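Local coordinates for YCAC GENE product (Escherichia coli, PDB 1YAC), which is probably a hydrolase of the isochorismatase family, of unknown substrate specificity, that assembles as an octamer, at residues L27-I31 and T142-R148; N38-A42 and S188-P192; F121-I127 and R154-A160. One frame throughout, in Å; residues are numbered along the deposited sequence.

Contact 1: L27-I31 and T142-R148; sequences LVRDI and TFNEITR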
ATOM      1  N   LEU A  27      -8.263  19.638  -2.414  1.00  9.89           N
ATOM      2  CA  LEU A  27      -6.930  19.349  -2.942  1.00  9.71           C
ATOM      3  C   LEU A  27      -6.149  18.386  -2.026  1.00  8.99           C
ATOM      4  O   LEU A  27      -5.165  17.766  -2.444  1.00  8.00           O
ATOM      5  CB  LEU A  27      -6.124  20.644  -3.113  1.00 11.39           C
ATOM      6  CG  LEU A  27      -6.689  21.696  -4.069  1.00 15.28           C
ATOM      7  CD1 LEU A  27      -5.723  22.870  -4.145  1.00 17.36           C
ATOM      8  CD2 LEU A  27      -6.902  21.118  -5.444  1.00 17.98           C
ATOM      9  N   VAL A  28      -6.579  18.289  -0.773  1.00  7.21           N
ATOM     10  CA  VAL A  28      -5.925  17.425   0.195  1.00  6.92           C
ATOM     11  C   VAL A  28      -6.247  15.959  -0.087  1.00  7.00           C
ATOM     12  O   VAL A  28      -7.387  15.518   0.057  1.00  7.49           O
ATOM     13  CB  VAL A  28      -6.335  17.792   1.647  1.00  6.11           C
ATOM     14  CG1 VAL A  28      -5.685  16.836   2.653  1.00  6.36           C
ATOM     15  CG2 VAL A  28      -5.953  19.240   1.948  1.00  6.23           C
ATOM     16  N   ARG A  29      -5.236  15.214  -0.522  1.00  7.83           N
ATOM     17  CA  ARG A  29      -5.419  13.795  -0.816  1.00  7.35           C
ATOM     18  C   ARG A  29      -4.355  12.937  -0.155  1.00  9.01           C
ATOM     19  O   ARG A  29      -4.375  11.704  -0.317  1.00  9.69           O
ATOM     20  CB  ARG A  29      -5.426  13.543  -2.330  1.00  6.77           C
ATOM     21  CG  ARG A  29      -6.623  14.146  -3.062  1.00  6.10           C
ATOM     22  CD  ARG A  29      -6.556  13.894  -4.569  1.00  7.37           C
ATOM     23  NE  ARG A  29      -7.752  14.396  -5.245  1.00  8.22           N
ATOM     24  CZ  ARG A  29      -8.900  13.723  -5.362  1.00 10.80           C
ATOM     25  NH1 ARG A  29      -9.025  12.491  -4.849  1.00  8.83           N
ATOM     26  NH2 ARG A  29      -9.943  14.299  -5.964  1.00 10.28           N
ATOM     27  N   ASP A  30      -3.428  13.556   0.589  1.00  6.73           N
ATOM     28  CA  ASP A  30      -2.390  12.753   1.241  1.00  6.55           C
ATOM     29  C   ASP A  30      -2.898  12.189   2.578  1.00  7.15           C
ATOM     30  O   ASP A  30      -2.331  11.246   3.125  1.00  7.57           O
ATOM     31  CB  ASP A  30      -1.060  13.522   1.393  1.00  5.99           C
ATOM     32  CG  ASP A  30      -1.110  14.569   2.477  1.00  6.92           C
ATOM     33  OD1 ASP A  30      -2.125  15.281   2.540  1.00  6.97           O
ATOM     34  OD2 ASP A  30      -0.146  14.668   3.288  1.00  5.87           O
ATOM     35  N   ILE A  31      -3.962  12.777   3.105  1.00  5.07           N
ATOM     36  CA  ILE A  31      -4.573  12.302   4.341  1.00  6.31           C
ATOM     37  C   ILE A  31      -6.063  12.199   3.994  1.00  7.41           C
ATOM     38  O   ILE A  31      -6.642  13.184   3.525  1.00  7.68           O
ATOM     39  CB  ILE A  31      -4.391  13.306   5.512  1.00  6.19           C
ATOM     40  CG1 ILE A  31      -2.905  13.471   5.850  1.00  7.18           C
ATOM     41  CG2 ILE A  31      -5.149  12.804   6.750  1.00  7.72           C
ATOM     42  CD1 ILE A  31      -2.646  14.492   6.944  1.00  6.61           C
ATOM     43  N   THR A 142      -1.981  18.044   1.825  1.00  5.36           N
ATOM     44  CA  THR A 142      -1.448  18.371   0.517  1.00  5.83           C
ATOM     45  C   THR A 142      -1.864  17.335  -0.519  1.00  7.08           C
ATOM     46  O   THR A 142      -2.663  16.431  -0.221  1.00  7.21           O
ATOM     47  CB  THR A 142       0.099  18.536   0.581  1.00  5.27           C
ATOM     48  OG1 THR A 142       0.611  18.883  -0.713  1.00  6.34           O
ATOM     49  CG2 THR A 142       0.761  17.255   1.098  1.00  6.27           C
ATOM     50  N   PHE A 143      -1.331  17.477  -1.731  1.00  6.90           N
ATOM     51  CA  PHE A 143      -1.659  16.601  -2.852  1.00  7.53           C
ATOM     52  C   PHE A 143      -1.381  15.108  -2.653  1.00  7.48           C
ATOM     53  O   PHE A 143      -2.263  14.278  -2.864  1.00  6.73           O
ATOM     54  CB  PHE A 143      -0.927  17.072  -4.124  1.00  6.63           C
ATOM     55  CG  PHE A 143      -1.159  18.518  -4.461  1.00  8.03           C
ATOM     56  CD1 PHE A 143      -2.300  18.916  -5.167  1.00  7.23           C
ATOM     57  CD2 PHE A 143      -0.254  19.497  -4.044  1.00  7.50           C
ATOM     58  CE1 PHE A 143      -2.539  20.265  -5.446  1.00  7.64           C
ATOM     59  CE2 PHE A 143      -0.481  20.852  -4.314  1.00  7.40           C
ATOM     60  CZ  PHE A 143      -1.624  21.236  -5.015  1.00  9.18           C
ATOM     61  N   ASN A 144      -0.175  14.771  -2.201  1.00  6.49           N
ATOM     62  CA  ASN A 144       0.209  13.377  -2.062  1.00  7.10           C
ATOM     63  C   ASN A 144       1.408  13.249  -1.128  1.00  6.99           C
ATOM     64  O   ASN A 144       1.884  14.248  -0.593  1.00  6.46           O
ATOM     65  CB  ASN A 144       0.526  12.787  -3.455  1.00  7.02           C
ATOM     66  CG  ASN A 144       1.562  13.606  -4.222  1.00  6.04           C
ATOM     67  OD1 ASN A 144       2.706  13.709  -3.797  1.00  6.42           O
ATOM     68  ND2 ASN A 144       1.150  14.210  -5.350  1.00  7.19           N
ATOM     69  N   GLU A 145       1.881  12.016  -0.929  1.00  7.40           N
ATOM     70  CA  GLU A 145       3.002  11.753  -0.033  1.00  8.42           C
ATOM     71  C   GLU A 145       4.314  12.378  -0.460  1.00  7.82           C
ATOM     72  O   GLU A 145       5.136  12.733   0.393  1.00  8.33           O
ATOM     73  CB  GLU A 145       3.145  10.252   0.259  1.00 10.05           C
ATOM     74  CG  GLU A 145       1.998   9.738   1.142  1.00 16.34           C
ATOM     75  CD  GLU A 145       2.109   8.257   1.510  1.00 23.46           C
ATOM     76  OE1 GLU A 145       3.194   7.660   1.332  1.00 26.25           O
ATOM     77  OE2 GLU A 145       1.102   7.686   1.988  1.00 24.38           O
ATOM     78  N   ILE A 146       4.525  12.517  -1.764  1.00  7.97           N
ATOM     79  CA  ILE A 146       5.748  13.153  -2.246  1.00  8.36           C
ATOM     80  C   ILE A 146       5.756  14.653  -1.908  1.00  7.97           C
ATOM     81  O   ILE A 146       6.746  15.161  -1.391  1.00  7.51           O
ATOM     82  CB  ILE A 146       5.942  12.967  -3.762  1.00  8.98           C
ATOM     83  CG1 ILE A 146       6.227  11.493  -4.065  1.00 11.03           C
ATOM     84  CG2 ILE A 146       7.079  13.861  -4.273  1.00  7.68           C
ATOM     85  CD1 ILE A 146       6.409  11.180  -5.548  1.00 12.88           C
ATOM     86  N   THR A 147       4.650  15.350  -2.162  1.00  7.32           N
ATOM     87  CA  THR A 147       4.594  16.783  -1.869  1.00  6.62           C
ATOM     88  C   THR A 147       4.696  16.984  -0.364  1.00  7.66           C
ATOM     89  O   THR A 147       5.349  17.932   0.106  1.00  8.42           O
ATOM     90  CB  THR A 147       3.322  17.475  -2.451  1.00  6.55           C
ATOM     91  OG1 THR A 147       2.130  16.877  -1.915  1.00  6.88           O
ATOM     92  CG2 THR A 147       3.306  17.347  -3.981  1.00  6.32           C
ATOM     93  N   ARG A 148       4.107  16.061   0.394  1.00  7.41           N
ATOM     94  CA  ARG A 148       4.167  16.122   1.848  1.00  8.01           C
ATOM     95  C   ARG A 148       5.588  15.879   2.375  1.00  8.06           C
ATOM     96  O   ARG A 148       6.147  16.724   3.070  1.00  7.96           O
ATOM     97  CB  ARG A 148       3.239  15.086   2.482  1.00  9.51           C
ATOM     98  CG  ARG A 148       3.332  15.068   4.014  1.00 12.16           C
ATOM     99  CD  ARG A 148       2.397  14.072   4.654  1.00 18.11           C
ATOM    100  NE  ARG A 148       2.855  12.698   4.521  1.00 19.97           N
ATOM    101  CZ  ARG A 148       2.075  11.637   4.304  1.00 20.11           C
ATOM    102  NH1 ARG A 148       0.763  11.741   4.160  1.00 20.80           N
ATOM    103  NH2 ARG A 148       2.614  10.437   4.331  1.00 19.68           N
TER
HETATM  104  O   HOH W   1      -2.663  11.262  -3.147  1.00 25.00           O
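Asp30 and Thr142 trade hydrogen bonds in a polar, partly buried contact that fastens the loop between strand 13-18 and helix 33-49 to the turn leading into helix 145-158. Two successive amides grip one carbonyl: Arg29 N reaches Thr142 O at 2.9 Å and Asp30 N reaches it at 3.1 Å, from opposite faces of its plane. The exchange is returned by Thr142 N, whose nearly straight bond (168°) meets Asp30 OD1 at 2.9 Å from above the carboxylate plane. Asp30 CG stands between its backbone N and carbonyl carbon (chi1 74°), and this places the carboxylate between Thr142 and the first turn of the helix. There Asp30 OD2 forms a salt bridge with Arg148 NH1, above the carboxylate plane, at 3.2 Å, while Glu145 CB lies over one face of the guanidinium. The same turn is capped by Asn144, whose OD1 accepts from Thr147 N at 3.0 Å. On the other flank Leu27 CB packs against Phe143 CE1 at 4.3 Å, and the Phe143 ring meets Phe166 of the second subunit edge-to-face. An alanine at Asp30 has no carboxylate, which would probably leave Thr142 N without its acceptor, Arg148 without this counter-charge and its guanidinium freer to turn. One carboxylate thus serves a backbone amide and a cation, which may favour its ionised form, although Asp30 OD1 also lies 3.0 Å from the acceptor Thr142 O.

Contact 2: N38-A42 and S188-P192; sequences NNVLA and SNHIP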
ATOM      1  N   ASN A  38     -11.271  15.279  11.342  1.00  7.32           N
ATOM      2  CA  ASN A  38     -11.150  15.067  12.780  1.00  7.93           C
ATOM      3  C   ASN A  38      -9.908  15.743  13.354  1.00  7.90           C
ATOM      4  O   ASN A  38      -9.976  16.403  14.399  1.00  8.15           O
ATOM      5  CB  ASN A  38     -11.103  13.578  13.110  1.00  8.41           C
ATOM      6  CG  ASN A  38     -10.938  13.321  14.600  1.00  8.74           C
ATOM      7  OD1 ASN A  38     -11.772  13.748  15.419  1.00  8.39           O
ATOM      8  ND2 ASN A  38      -9.858  12.643  14.966  1.00  9.51           N
ATOM      9  N   ASN A  39      -8.779  15.590  12.662  1.00  7.67           N
ATOM     10  CA  ASN A  39      -7.502  16.169  13.099  1.00  6.53           C
ATOM     11  C   ASN A  39      -7.517  17.698  13.125  1.00  7.80           C
ATOM     12  O   ASN A  39      -7.017  18.322  14.068  1.00  7.55           O
ATOM     13  CB  ASN A  39      -6.356  15.669  12.213  1.00  6.37           C
ATOM     14  CG  ASN A  39      -6.029  14.194  12.445  1.00  7.11           C
ATOM     15  OD1 ASN A  39      -6.534  13.573  13.385  1.00  7.68           O
ATOM     16  ND2 ASN A  39      -5.174  13.631  11.593  1.00  6.35           N
ATOM     17  N   VAL A  40      -8.066  18.311  12.083  1.00  7.57           N
ATOM     18  CA  VAL A  40      -8.147  19.771  12.036  1.00  8.32           C
ATOM     19  C   VAL A  40      -9.034  20.280  13.185  1.00  8.95           C
ATOM     20  O   VAL A  40      -8.692  21.251  13.883  1.00  8.96           O
ATOM     21  CB  VAL A  40      -8.717  20.258  10.672  1.00  7.93           C
ATOM     22  CG1 VAL A  40      -8.974  21.775  10.690  1.00  7.53           C
ATOM     23  CG2 VAL A  40      -7.738  19.916   9.557  1.00  8.92           C
ATOM     24  N   LEU A  41     -10.164  19.614  13.399  1.00  9.21           N
ATOM     25  CA  LEU A  41     -11.069  20.023  14.472  1.00  9.64           C
ATOM     26  C   LEU A  41     -10.432  19.756  15.834  1.00  9.14           C
ATOM     27  O   LEU A  41     -10.687  20.473  16.797  1.00  9.91           O
ATOM     28  CB  LEU A  41     -12.419  19.311  14.347  1.00 10.37           C
ATOM     29  CG  LEU A  41     -13.171  19.594  13.042  1.00  9.41           C
ATOM     30  CD1 LEU A  41     -14.535  18.912  13.085  1.00 11.22           C
ATOM     31  CD2 LEU A  41     -13.332  21.091  12.848  1.00 12.49           C
ATOM     32  N   ALA A  42      -9.614  18.717  15.916  1.00  9.19           N
ATOM     33  CA  ALA A  42      -8.937  18.379  17.165  1.00  8.62           C
ATOM     34  C   ALA A  42      -7.987  19.509  17.519  1.00  8.35           C
ATOM     35  O   ALA A  42      -7.936  19.934  18.677  1.00  8.40           O
ATOM     36  CB  ALA A  42      -8.173  17.069  17.020  1.00  8.17           C
ATOM     37  N   SER A 188     -11.459  11.862  23.986  1.00 11.80           N
ATOM     38  CA  SER A 188     -12.650  11.079  23.673  1.00 13.67           C
ATOM     39  C   SER A 188     -13.355  11.589  22.403  1.00 13.12           C
ATOM     40  O   SER A 188     -13.825  10.798  21.583  1.00 12.68           O
ATOM     41  CB  SER A 188     -13.615  11.103  24.873  1.00 15.26           C
ATOM     42  OG  SER A 188     -14.787  10.347  24.610  1.00 20.87           O
ATOM     43  N   ASN A 189     -13.387  12.909  22.237  1.00 11.90           N
ATOM     44  CA  ASN A 189     -14.025  13.519  21.071  1.00 11.21           C
ATOM     45  C   ASN A 189     -13.257  13.344  19.773  1.00 11.29           C
ATOM     46  O   ASN A 189     -13.838  13.447  18.697  1.00 10.08           O
ATOM     47  CB  ASN A 189     -14.230  15.024  21.290  1.00 11.36           C
ATOM     48  CG  ASN A 189     -15.246  15.317  22.380  1.00 15.05           C
ATOM     49  OD1 ASN A 189     -16.195  14.559  22.557  1.00 17.59           O
ATOM     50  ND2 ASN A 189     -14.978  16.309  23.194  1.00 16.01           N
ATOM     51  N   HIS A 190     -11.955  13.058  19.879  1.00  8.96           N
ATOM     52  CA  HIS A 190     -11.115  12.936  18.698  1.00  8.05           C
ATOM     53  C   HIS A 190     -10.322  11.648  18.478  1.00  8.19           C
ATOM     54  O   HIS A 190      -9.563  11.544  17.516  1.00  8.75           O
ATOM     55  CB  HIS A 190     -10.198  14.158  18.610  1.00  8.99           C
ATOM     56  CG  HIS A 190     -10.952  15.439  18.475  1.00  9.85           C
ATOM     57  ND1 HIS A 190     -11.645  15.781  17.333  1.00  9.35           N
ATOM     58  CD2 HIS A 190     -11.161  16.448  19.354  1.00  9.61           C
ATOM     59  CE1 HIS A 190     -12.235  16.954  17.507  1.00  9.89           C
ATOM     60  NE2 HIS A 190     -11.955  17.372  18.726  1.00  8.77           N
ATOM     61  N   ILE A 191     -10.524  10.667  19.344  1.00  6.57           N
ATOM     62  CA  ILE A 191      -9.837   9.389  19.199  1.00  7.14           C
ATOM     63  C   ILE A 191     -10.860   8.290  19.509  1.00  7.15           C
ATOM     64  O   ILE A 191     -11.056   7.927  20.676  1.00  8.19           O
ATOM     65  CB  ILE A 191      -8.641   9.272  20.185  1.00  6.13           C
ATOM     66  CG1 ILE A 191      -7.740  10.506  20.080  1.00  6.91           C
ATOM     67  CG2 ILE A 191      -7.843   7.993  19.903  1.00  6.73           C
ATOM     68  CD1 ILE A 191      -6.724  10.599  21.204  1.00  8.74           C
ATOM     69  N   PRO A 192     -11.552   7.766  18.477  1.00  7.87           N
ATOM     70  CA  PRO A 192     -12.551   6.711  18.683  1.00  8.06           C
ATOM     71  C   PRO A 192     -12.069   5.581  19.594  1.00  8.25           C
ATOM     72  O   PRO A 192     -12.816   5.123  20.463  1.00  8.50           O
ATOM     73  CB  PRO A 192     -12.811   6.216  17.261  1.00  7.57           C
ATOM     74  CG  PRO A 192     -12.727   7.497  16.463  1.00  6.36           C
ATOM     75  CD  PRO A 192     -11.484   8.156  17.056  1.00  7.87           C
TER
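Asn189 only grazes Asn38 of helix 33-49 before His190 makes the contact, at the place where the C-terminal part of the chain rests on the α/β domain. Asn189 CB lies over one face of the His190 ring, toward its rim. His190 itself carries the contact and is held in two ways. The first is a reciprocal pair of hydrogen bonds with Asn38: His190 ND1 donates to Asn38 OD1 at 2.8 Å, and Asn38 ND2 donates to His190 O, also at 2.8 Å. The amide is extended toward its partner because Asn38 CG lies anti to the backbone N (chi1 178°). The acceptor OD1 lies in the plane of the imidazole, yet ND1 stands well above the carbonyl plane of Asn38, and ring and amide planes are 38° apart. At the other ring nitrogen, His190 NE2 is hydrogen-bonded to Asp45 of helix 33-49. The second hold is apolar. One helical turn after Asn38, Ala42 lies over the ring face opposite Asn189, its CA 3.5 Å from the ring centroid and only 7° off the normal, a CH-pi contact. Ala42 CB meets His190 CG at 3.5 Å, and Leu41 CB approaches His190 CE1 at 3.9 Å. Ile191 then turns away from helix 33-49 to pack on Trp165 and Phe166 and on Leu27 of the fourth subunit; it is the N-cap residue of helix 192-204. Pro192, which begins that helix, packs on Asp34 of the fifth subunit. With both nitrogens of the His190 ring engaged and a carboxylate at one of them, the imidazole is fixed in its rotation and may well be stabilised in its doubly protonated, cationic form.

Contact 3: F121-I127 and R154-A160; sequences FPALSAI and RMSQAGA. Unlike the reference sequence in segment 154-160: Met155 (reference Leu).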
ATOM      1  N   PHE A 121       6.048  27.770   3.846  1.00  8.58           N
ATOM      2  CA  PHE A 121       6.566  29.124   3.604  1.00  8.26           C
ATOM      3  C   PHE A 121       6.599  29.958   4.898  1.00  8.55           C
ATOM      4  O   PHE A 121       7.671  30.458   5.293  1.00  8.79           O
ATOM      5  CB  PHE A 121       5.805  29.835   2.472  1.00  6.49           C
ATOM      6  CG  PHE A 121       5.972  29.196   1.102  1.00  8.31           C
ATOM      7  CD1 PHE A 121       6.721  28.028   0.925  1.00  7.73           C
ATOM      8  CD2 PHE A 121       5.353  29.759  -0.012  1.00  7.54           C
ATOM      9  CE1 PHE A 121       6.849  27.424  -0.348  1.00  9.01           C
ATOM     10  CE2 PHE A 121       5.478  29.162  -1.287  1.00  9.69           C
ATOM     11  CZ  PHE A 121       6.227  27.992  -1.450  1.00  6.82           C
ATOM     12  N   PRO A 122       5.443  30.105   5.585  1.00  8.09           N
ATOM     13  CA  PRO A 122       5.512  30.898   6.815  1.00  8.51           C
ATOM     14  C   PRO A 122       6.338  30.214   7.912  1.00 10.01           C
ATOM     15  O   PRO A 122       6.952  30.896   8.743  1.00  9.46           O
ATOM     16  CB  PRO A 122       4.039  31.091   7.184  1.00  9.07           C
ATOM     17  CG  PRO A 122       3.358  29.924   6.556  1.00  8.35           C
ATOM     18  CD  PRO A 122       4.044  29.798   5.239  1.00  6.10           C
ATOM     19  N   ALA A 123       6.370  28.876   7.924  1.00  9.04           N
ATOM     20  CA  ALA A 123       7.189  28.178   8.929  1.00  9.35           C
ATOM     21  C   ALA A 123       8.665  28.570   8.738  1.00  9.01           C
ATOM     22  O   ALA A 123       9.354  28.900   9.699  1.00  9.08           O
ATOM     23  CB  ALA A 123       7.027  26.651   8.825  1.00  7.62           C
ATOM     24  N   LEU A 124       9.130  28.568   7.491  1.00  9.05           N
ATOM     25  CA  LEU A 124      10.516  28.903   7.185  1.00 10.32           C
ATOM     26  C   LEU A 124      10.803  30.373   7.488  1.00 10.38           C
ATOM     27  O   LEU A 124      11.867  30.711   8.014  1.00 10.66           O
ATOM     28  CB  LEU A 124      10.826  28.575   5.713  1.00 11.70           C
ATOM     29  CG  LEU A 124      10.688  27.096   5.328  1.00 14.01           C
ATOM     30  CD1 LEU A 124      10.895  26.904   3.826  1.00 13.93           C
ATOM     31  CD2 LEU A 124      11.674  26.256   6.123  1.00 14.34           C
ATOM     32  N   SER A 125       9.855  31.240   7.150  1.00 10.82           N
ATOM     33  CA  SER A 125       9.995  32.677   7.403  1.00  9.75           C
ATOM     34  C   SER A 125      10.091  32.929   8.905  1.00  9.77           C
ATOM     35  O   SER A 125      10.946  33.688   9.361  1.00 11.16           O
ATOM     36  CB  SER A 125       8.791  33.436   6.833  1.00 10.41           C
ATOM     37  OG  SER A 125       8.765  33.407   5.402  1.00 11.49           O
ATOM     38  N   ALA A 126       9.234  32.256   9.668  1.00  9.62           N
ATOM     39  CA  ALA A 126       9.198  32.393  11.124  1.00  9.89           C
ATOM     40  C   ALA A 126      10.496  31.904  11.782  1.00 10.36           C
ATOM     41  O   ALA A 126      10.989  32.517  12.736  1.00 10.03           O
ATOM     42  CB  ALA A 126       7.983  31.660  11.691  1.00  9.48           C
ATOM     43  N   ILE A 127      11.054  30.811  11.263  1.00  9.43           N
ATOM     44  CA  ILE A 127      12.309  30.276  11.787  1.00 10.74           C
ATOM     45  C   ILE A 127      13.401  31.323  11.559  1.00 12.02           C
ATOM     46  O   ILE A 127      14.185  31.612  12.474  1.00 12.98           O
ATOM     47  CB  ILE A 127      12.687  28.918  11.108  1.00 10.18           C
ATOM     48  CG1 ILE A 127      11.797  27.796  11.661  1.00  9.11           C
ATOM     49  CG2 ILE A 127      14.180  28.580  11.320  1.00  9.93           C
ATOM     50  CD1 ILE A 127      11.901  26.487  10.894  1.00  8.22           C
ATOM     51  N   ARG A 154      12.173  19.695   3.998  1.00  7.25           N
ATOM     52  CA  ARG A 154      12.525  21.111   3.924  1.00  8.33           C
ATOM     53  C   ARG A 154      12.336  21.841   5.262  1.00  8.37           C
ATOM     54  O   ARG A 154      13.205  22.608   5.684  1.00  7.82           O
ATOM     55  CB  ARG A 154      11.727  21.804   2.814  1.00  7.62           C
ATOM     56  CG  ARG A 154      12.339  23.144   2.390  1.00  8.34           C
ATOM     57  CD  ARG A 154      11.521  23.840   1.315  1.00  8.01           C
ATOM     58  NE  ARG A 154      12.239  25.011   0.813  1.00  8.20           N
ATOM     59  CZ  ARG A 154      11.667  26.029   0.182  1.00  8.05           C
ATOM     60  NH1 ARG A 154      10.357  26.031  -0.034  1.00  6.88           N
ATOM     61  NH2 ARG A 154      12.407  27.052  -0.222  1.00  6.48           N
ATOM     62  N   MET A 155      11.224  21.581   5.946  1.00  7.85           N
ATOM     63  CA  MET A 155      10.963  22.230   7.228  1.00  8.38           C
ATOM     64  C   MET A 155      11.890  21.720   8.335  1.00  8.74           C
ATOM     65  O   MET A 155      12.442  22.507   9.112  1.00  8.90           O
ATOM     66  CB  MET A 155       9.489  22.079   7.615  1.00  7.31           C
ATOM     67  CG  MET A 155       8.553  22.794   6.645  1.00  7.51           C
ATOM     68  SD  MET A 155       6.822  22.689   7.091  1.00  8.94           S
ATOM     69  CE  MET A 155       6.439  20.964   6.776  1.00  7.43           C
ATOM     70  N   SER A 156      12.108  20.411   8.370  1.00  8.55           N
ATOM     71  CA  SER A 156      12.984  19.802   9.366  1.00  8.76           C
ATOM     72  C   SER A 156      14.425  20.315   9.204  1.00  9.59           C
ATOM     73  O   SER A 156      15.090  20.641  10.188  1.00  8.37           O
ATOM     74  CB  SER A 156      12.951  18.277   9.225  1.00  8.75           C
ATOM     75  OG  SER A 156      13.693  17.662  10.263  1.00 10.82           O
ATOM     76  N   GLN A 157      14.864  20.402   7.949  1.00  9.66           N
ATOM     77  CA  GLN A 157      16.191  20.873   7.544  1.00 11.32           C
ATOM     78  C   GLN A 157      16.414  22.282   8.128  1.00 11.41           C
ATOM     79  O   GLN A 157      17.499  22.599   8.627  1.00 10.30           O
ATOM     80  CB  GLN A 157      16.236  20.873   5.992  1.00 13.99           C
ATOM     81  CG  GLN A 157      17.520  21.346   5.280  1.00 17.80           C
ATOM     82  CD  GLN A 157      17.451  21.198   3.723  1.00 20.29           C
ATOM     83  OE1 GLN A 157      16.631  21.843   3.050  1.00 19.28           O
ATOM     84  NE2 GLN A 157      18.344  20.372   3.162  1.00 19.44           N
ATOM     85  N   ALA A 158      15.354  23.086   8.139  1.00 11.02           N
ATOM     86  CA  ALA A 158      15.419  24.454   8.650  1.00 10.94           C
ATOM     87  C   ALA A 158      15.339  24.551  10.167  1.00 11.82           C
ATOM     88  O   ALA A 158      15.558  25.618  10.728  1.00 11.94           O
ATOM     89  CB  ALA A 158      14.321  25.291   8.028  1.00  9.38           C
ATOM     90  N   GLY A 159      14.961  23.460  10.824  1.00 10.60           N
ATOM     91  CA  GLY A 159      14.858  23.483  12.270  1.00  9.82           C
ATOM     92  C   GLY A 159      13.443  23.386  12.827  1.00  9.05           C
ATOM     93  O   GLY A 159      13.250  23.499  14.026  1.00  8.23           O
ATOM     94  N   ALA A 160      12.446  23.185  11.973  1.00  8.64           N
ATOM     95  CA  ALA A 160      11.071  23.049  12.465  1.00  8.30           C
ATOM     96  C   ALA A 160      10.923  21.707  13.172  1.00  8.52           C
ATOM     97  O   ALA A 160      11.552  20.721  12.780  1.00  8.10           O
ATOM     98  CB  ALA A 160      10.089  23.122  11.312  1.00  7.29           C
TER
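Leu124 and Met155 mark the closest backbone approach, their CA atoms 6.7 Å apart, between two helical segments that run almost exactly parallel, 7° apart with axes 10.0 Å from each other. Such alignment follows from successive right-handed beta-alpha-beta crossovers in the three-layer α/β/α sandwich: helices 115-128 and 145-158 flank strand 132-136 in the chain and lie side by side over the parallel sheet. Leucine branching divides the work at the interface. Leu124 CD1 sits over one face of the Arg154 guanidinium, 3.8 Å from NE, whereas CD2 presses on Ala158 CB at 3.4 Å, tighter than usual for two carbons. Arg154, extended from CG to NE, passes Leu124 at about a right angle, and Phe121 CE1 lies at the guanidinium edge, 3.8 Å from NH1, with the two planes nearly perpendicular. The charged end continues to Glu171 and Gln161 of the second subunit. On the sheet side, where it also touches Val135, Met155, a leucine in the reference sequence, sets its SD 4.3 Å from Ala123 CB. Helix 145-158 ends in a Schellman motif at Gly159, whose positive phi (111°) turns the chain back so that Ala160 also faces Ile127. The Ile127 CG1 branch, anti to the carbonyl carbon (chi1 -75°), carries CD1 to Ala160 CB at 3.8 Å, while CG2 ends 3.3 Å from Ala158 O.

Contacts 1 and 3 both use helix 145-158, one at its capped N-terminal end and the other at its C-terminal end, and their chemistry differs accordingly. At 27-31 with 142-148, only partly buried, loop amides and charges are matched by hydrogen bonds and a salt bridge; at 121-127 with 154-160, buried in the helical layer, aliphatic groups pack closely and the one guanidinium serves another subunit. Contact 2 lies on the opposite side of the chain's centre from contact 3 and is also partly buried, but it combines polar and apolar holds in a single histidine, ring and backbone carbonyl together. All three border neighbouring subunits, so intrachain packing and octamer assembly share the same elements.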